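Local atomic coordinates of CbsA (Xanthomonas oryzae pv. oryzae, PDB entry 5XYH), a protein that hydrolyses cellulose as a family 6 exoglucanase, probably releasing cellobiose from chain ends, and helps the rice blight bacterium degrade plant cell walls. Residues T84-G89 and K137-V142; S68-L73 and A128-N133. All coordinates share one frame; numbering follows the deposited sequence.

Contact 1 (T84-G89 and K137-V142)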
loop_
_atom_site.group_PDB
_atom_site.type_symbol
_atom_site.label_atom_id
_atom_site.label_comp_id
_atom_site.label_asym_id
_atom_site.label_seq_id
_atom_site.Cartn_x
_atom_site.Cartn_y
_atom_site.Cartn_z
ATOM N N THR A 84 -21.137 16.876 -5.672
ATOM C CA THR A 84 -20.461 16.013 -4.713
ATOM C C THR A 84 -19.078 15.704 -5.270
ATOM O O THR A 84 -18.966 15.241 -6.424
ATOM C CB THR A 84 -21.263 14.731 -4.481
ATOM O OG1 THR A 84 -22.603 15.083 -4.107
ATOM C CG2 THR A 84 -20.621 13.880 -3.376
ATOM N N PRO A 85 -18.004 15.972 -4.533
ATOM C CA PRO A 85 -16.677 15.605 -5.031
ATOM C C PRO A 85 -16.536 14.092 -5.109
ATOM O O PRO A 85 -17.300 13.338 -4.501
ATOM C CB PRO A 85 -15.729 16.211 -3.995
ATOM C CG PRO A 85 -16.529 16.279 -2.744
ATOM C CD PRO A 85 -17.942 16.580 -3.191
ATOM N N ILE A 86 -15.545 13.655 -5.886
ATOM C CA ILE A 86 -15.211 12.240 -6.042
ATOM C C ILE A 86 -13.690 12.118 -6.101
ATOM O O ILE A 86 -13.021 12.942 -6.736
ATOM C CB ILE A 86 -15.885 11.648 -7.304
ATOM C CG1 ILE A 86 -15.613 10.146 -7.440
ATOM C CG2 ILE A 86 -15.441 12.401 -8.551
ATOM C CD1 ILE A 86 -16.373 9.481 -8.583
ATOM N N THR A 87 -13.133 11.122 -5.402
ATOM C CA THR A 87 -11.696 10.875 -5.460
ATOM C C THR A 87 -11.408 9.705 -6.397
ATOM O O THR A 87 -12.152 8.713 -6.417
ATOM C CB THR A 87 -11.094 10.618 -4.067
ATOM O OG1 THR A 87 -11.690 9.469 -3.441
ATOM C CG2 THR A 87 -11.293 11.819 -3.172
ATOM N N VAL A 88 -10.353 9.846 -7.203
ATOM C CA VAL A 88 -9.880 8.798 -8.108
ATOM C C VAL A 88 -8.510 8.359 -7.608
ATOM O O VAL A 88 -7.547 9.135 -7.646
ATOM C CB VAL A 88 -9.810 9.278 -9.563
ATOM C CG1 VAL A 88 -9.351 8.152 -10.471
ATOM C CG2 VAL A 88 -11.168 9.782 -10.011
ATOM N N GLY A 89 -8.418 7.124 -7.128
ATOM C CA GLY A 89 -7.193 6.648 -6.511
ATOM C C GLY A 89 -6.241 6.033 -7.518
ATOM O O GLY A 89 -6.606 5.101 -8.244
ATOM N N LYS A 137 -11.181 18.288 -14.598
ATOM C CA LYS A 137 -11.015 19.239 -13.502
ATOM C C LYS A 137 -12.004 18.982 -12.364
ATOM O O LYS A 137 -11.722 19.350 -11.219
ATOM C CB LYS A 137 -11.125 20.682 -14.049
ATOM C CG LYS A 137 -12.550 21.184 -14.312
ATOM C CD LYS A 137 -13.126 21.999 -13.118
ATOM C CE LYS A 137 -14.663 21.911 -13.044
ATOM N NZ LYS A 137 -15.144 22.244 -11.660
ATOM N N GLY A 138 -13.144 18.348 -12.636
ATOM C CA GLY A 138 -14.100 18.074 -11.577
ATOM C C GLY A 138 -13.795 16.856 -10.728
ATOM O O GLY A 138 -14.507 16.604 -9.751
ATOM N N LEU A 139 -12.751 16.106 -11.082
ATOM C CA LEU A 139 -12.283 14.945 -10.335
ATOM C C LEU A 139 -11.159 15.351 -9.389
ATOM O O LEU A 139 -10.334 16.208 -9.721
ATOM C CB LEU A 139 -11.772 13.865 -11.290
ATOM C CG LEU A 139 -12.686 13.373 -12.426
ATOM C CD1 LEU A 139 -11.930 12.451 -13.353
ATOM C CD2 LEU A 139 -13.910 12.659 -11.885
ATOM N N ARG A 140 -11.119 14.720 -8.220
ATOM C CA ARG A 140 -9.988 14.830 -7.302
ATOM C C ARG A 140 -9.121 13.586 -7.471
ATOM O O ARG A 140 -9.569 12.468 -7.200
ATOM C CB ARG A 140 -10.467 14.968 -5.861
ATOM C CG ARG A 140 -11.186 16.273 -5.585
ATOM C CD ARG A 140 -11.573 16.379 -4.119
ATOM N NE ARG A 140 -12.324 17.608 -3.876
ATOM C CZ ARG A 140 -13.032 17.853 -2.781
ATOM N NH1 ARG A 140 -13.114 16.951 -1.811
ATOM N NH2 ARG A 140 -13.677 19.005 -2.668
ATOM N N ILE A 141 -7.898 13.775 -7.948
ATOM C CA ILE A 141 -6.978 12.673 -8.183
ATOM C C ILE A 141 -6.124 12.512 -6.929
ATOM O O ILE A 141 -5.494 13.471 -6.481
ATOM C CB ILE A 141 -6.109 12.931 -9.425
ATOM C CG1 ILE A 141 -6.974 13.386 -10.610
ATOM C CG2 ILE A 141 -5.317 11.681 -9.800
ATOM C CD1 ILE A 141 -8.025 12.353 -11.008
ATOM N N VAL A 142 -6.111 11.313 -6.352
ATOM C CA VAL A 142 -5.369 11.049 -5.116
ATOM C C VAL A 142 -4.305 10.015 -5.437
ATOM O O VAL A 142 -4.624 8.853 -5.727
ATOM C CB VAL A 142 -6.271 10.560 -3.974
ATOM C CG1 VAL A 142 -5.420 10.252 -2.739
ATOM C CG2 VAL A 142 -7.354 11.585 -3.645
HETATM O O HOH W 1 -14.387 15.960 -7.214
#
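Ile86 to Gly89 and Arg140 to Val142 run side by side as parallel strands, paired Thr87 with Arg140, Val88 with Ile141 and Gly89 with Val142, with the segment axes 34° apart. Val88 bonds the residues before and after its partner Ile141: its N gives its hydrogen to Arg140 O (2.7 Å) and its O accepts from Val142 N. One step earlier Arg140 N reaches Ile86 O at 3.0 Å. At the start of the pairing a water bridges the two segments, donating to Gly138 O (2.6 Å) and accepting from Ile86 N.

Pro85 covers the Arg140 guanidinium: its CB sits 3.4 Å from Arg140 CZ, over the centre of the flat group. The arginine chain, extended from CG to NE, runs alongside the proline ring, and NH1 is bonded to Pro7 O. Arginine thus combines a long apolar stem with a charged end that finds a carbonyl. On the same face as Arg140, Val142 CG2 lies 3.9 Å from Thr87 CB. On the opposite face Ile141 CD1 touches Val88 CB at 3.8 Å. Where the strands begin, Ile86 CG2 meets Leu139 CD2 at 3.7 Å. Beta-branched valine and isoleucine suit extended strands, and Val88 and Ile141, with Leu139, pack against helix 69-79. Such neighbouring parallel strands, flanked by helices, form part of the core of the distorted beta/alpha barrel of glycoside hydrolase family 6.

Contact 2 (S68-L73 and A128-N133)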
loop_
_atom_site.group_PDB
_atom_site.type_symbol
_atom_site.label_atom_id
_atom_site.label_comp_id
_atom_site.label_asym_id
_atom_site.label_seq_id
_atom_site.Cartn_x
_atom_site.Cartn_y
_atom_site.Cartn_z
ATOM N N SER A 68 -7.553 1.950 -19.925
ATOM C CA SER A 68 -6.512 2.969 -19.958
ATOM C C SER A 68 -6.728 3.982 -18.837
ATOM O O SER A 68 -7.810 4.077 -18.252
ATOM C CB SER A 68 -6.522 3.708 -21.294
ATOM O OG SER A 68 -7.636 4.584 -21.341
ATOM N N LEU A 69 -5.685 4.771 -18.561
ATOM C CA LEU A 69 -5.824 5.863 -17.603
ATOM C C LEU A 69 -6.981 6.773 -17.989
ATOM O O LEU A 69 -7.793 7.148 -17.140
ATOM C CB LEU A 69 -4.520 6.663 -17.496
ATOM C CG LEU A 69 -4.565 7.913 -16.596
ATOM C CD1 LEU A 69 -5.057 7.608 -15.158
ATOM C CD2 LEU A 69 -3.237 8.650 -16.566
ATOM N N GLN A 70 -7.097 7.115 -19.280
ATOM C CA GLN A 70 -8.225 7.940 -19.705
ATOM C C GLN A 70 -9.552 7.216 -19.521
ATOM O O GLN A 70 -10.560 7.842 -19.169
ATOM C CB GLN A 70 -8.055 8.364 -21.159
ATOM C CG GLN A 70 -6.789 9.135 -21.401
ATOM C CD GLN A 70 -6.738 9.696 -22.796
ATOM O OE1 GLN A 70 -7.769 9.790 -23.473
ATOM N NE2 GLN A 70 -5.541 10.082 -23.240
ATOM N N GLY A 71 -9.581 5.902 -19.767
ATOM C CA GLY A 71 -10.808 5.149 -19.531
ATOM C C GLY A 71 -11.241 5.185 -18.073
ATOM O O GLY A 71 -12.433 5.298 -17.768
ATOM N N HIS A 72 -10.277 5.075 -17.156
ATOM C CA HIS A 72 -10.575 5.212 -15.735
ATOM C C HIS A 72 -11.140 6.585 -15.435
ATOM O O HIS A 72 -12.125 6.718 -14.705
ATOM C CB HIS A 72 -9.314 4.992 -14.903
ATOM C CG HIS A 72 -8.868 3.573 -14.839
ATOM N ND1 HIS A 72 -9.633 2.573 -14.275
ATOM C CD2 HIS A 72 -7.711 2.989 -15.227
ATOM C CE1 HIS A 72 -8.970 1.434 -14.334
ATOM N NE2 HIS A 72 -7.803 1.659 -14.910
ATOM N N LEU A 73 -10.509 7.622 -15.976
ATOM C CA LEU A 73 -10.948 8.979 -15.673
ATOM C C LEU A 73 -12.317 9.264 -16.277
ATOM O O LEU A 73 -13.122 9.998 -15.683
ATOM C CB LEU A 73 -9.916 9.980 -16.179
ATOM C CG LEU A 73 -8.547 9.877 -15.498
ATOM C CD1 LEU A 73 -7.484 10.615 -16.301
ATOM C CD2 LEU A 73 -8.628 10.414 -14.075
ATOM N N ALA A 128 0.864 13.108 -16.098
ATOM C CA ALA A 128 0.557 14.487 -15.724
ATOM C C ALA A 128 -0.249 15.204 -16.807
ATOM O O ALA A 128 -1.206 15.931 -16.500
ATOM C CB ALA A 128 1.850 15.241 -15.427
ATOM N N SER A 129 0.110 15.016 -18.079
ATOM C CA SER A 129 -0.649 15.695 -19.128
ATOM C C SER A 129 -2.044 15.109 -19.264
ATOM O O SER A 129 -2.999 15.841 -19.543
ATOM C CB SER A 129 0.089 15.634 -20.460
ATOM O OG SER A 129 0.196 14.297 -20.906
ATOM N N THR A 130 -2.193 13.805 -19.035
ATOM C CA THR A 130 -3.530 13.220 -18.998
ATOM C C THR A 130 -4.357 13.807 -17.861
ATOM O O THR A 130 -5.516 14.195 -18.058
ATOM C CB THR A 130 -3.423 11.701 -18.873
ATOM O OG1 THR A 130 -2.661 11.208 -19.981
ATOM C CG2 THR A 130 -4.811 11.062 -18.868
ATOM N N LEU A 131 -3.787 13.887 -16.657
ATOM C CA LEU A 131 -4.574 14.394 -15.538
ATOM C C LEU A 131 -4.892 15.880 -15.691
ATOM O O LEU A 131 -5.917 16.346 -15.177
ATOM C CB LEU A 131 -3.857 14.141 -14.206
ATOM C CG LEU A 131 -3.576 12.693 -13.814
ATOM C CD1 LEU A 131 -2.774 12.621 -12.524
ATOM C CD2 LEU A 131 -4.877 11.903 -13.681
ATOM N N ALA A 132 -4.046 16.640 -16.391
ATOM C CA ALA A 132 -4.278 18.081 -16.482
ATOM C C ALA A 132 -5.392 18.450 -17.460
ATOM O O ALA A 132 -5.739 19.634 -17.559
ATOM C CB ALA A 132 -2.982 18.797 -16.881
ATOM N N ASN A 133 -5.938 17.479 -18.186
ATOM C CA ASN A 133 -6.975 17.724 -19.184
ATOM C C ASN A 133 -8.179 18.406 -18.546
ATOM O O ASN A 133 -8.774 17.845 -17.611
ATOM C CB ASN A 133 -7.388 16.393 -19.815
ATOM C CG ASN A 133 -8.364 16.551 -20.972
ATOM O OD1 ASN A 133 -9.048 17.560 -21.100
ATOM N ND2 ASN A 133 -8.468 15.507 -21.798
HETATM O O HOH W 2 -3.207 9.187 -21.708
#
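Thr130 sets its methyl group against three side chains of helix 69-79. Followed outward from CB, the threonine first meets Leu69, whose CD2 lies 3.8 Å from Thr130 CB. At the branch the two tips part company. CG2 stands anti to the backbone N (OG1 at chi1 -58°) and touches Leu69 CD2, Gln70 CG and Leu73 CD1, each at 3.7 Å. Leu69 and Thr130 run antiparallel past one another, Gln70 lies roughly perpendicular to the threonine, and Leu73 comes in at a slant. The other tip, OG1, bonds back to Val126 O one turn earlier in its own helix and accepts a hydrogen from a water at 2.7 Å. That water in turn accepts from Gln70 NE2; the extended glutamine chain carries its amide out beside the threonine.

Deeper in, Leu131 CD2 meets Leu73 CD1 at 3.9 Å, one leucine set crosswise to the other. Both also rest on strand 140-145, and the long, flexible apolar side chain of leucine suits such a place between helix and sheet. The first helix starts only just before these residues, with Ser68 as its N-cap.

Across the helices the direct side-chain contacts are between carbons, and the polar tie runs through the water. Threonine fits this border because one branch joins the apolar cluster while the other keeps a hydroxyl for its helix and the solvent molecule; the contact therefore probably depends mainly on shape and burial of carbon.

From the N terminus the chain enters helix 69-79, turns into strand 86-92, passes through helix 113-131 and returns through strand 140-145. Contact 2 closes the span between the two helices, and contact 1 the span between the two strands. Their segments alternate along the chain, so the two closures cross instead of nesting: strand 86-92 to helix 113-131 to strand 140-145 forms a beta-alpha-beta crossover, and the preceding helix lies beside the crossover helix. Leu139 CD1 packs 3.6 Å from Leu73 O, and Ile141, with CD1 on Leu73 CD2 and CG2 on Leu131 CD1, joins both helices to the sheet.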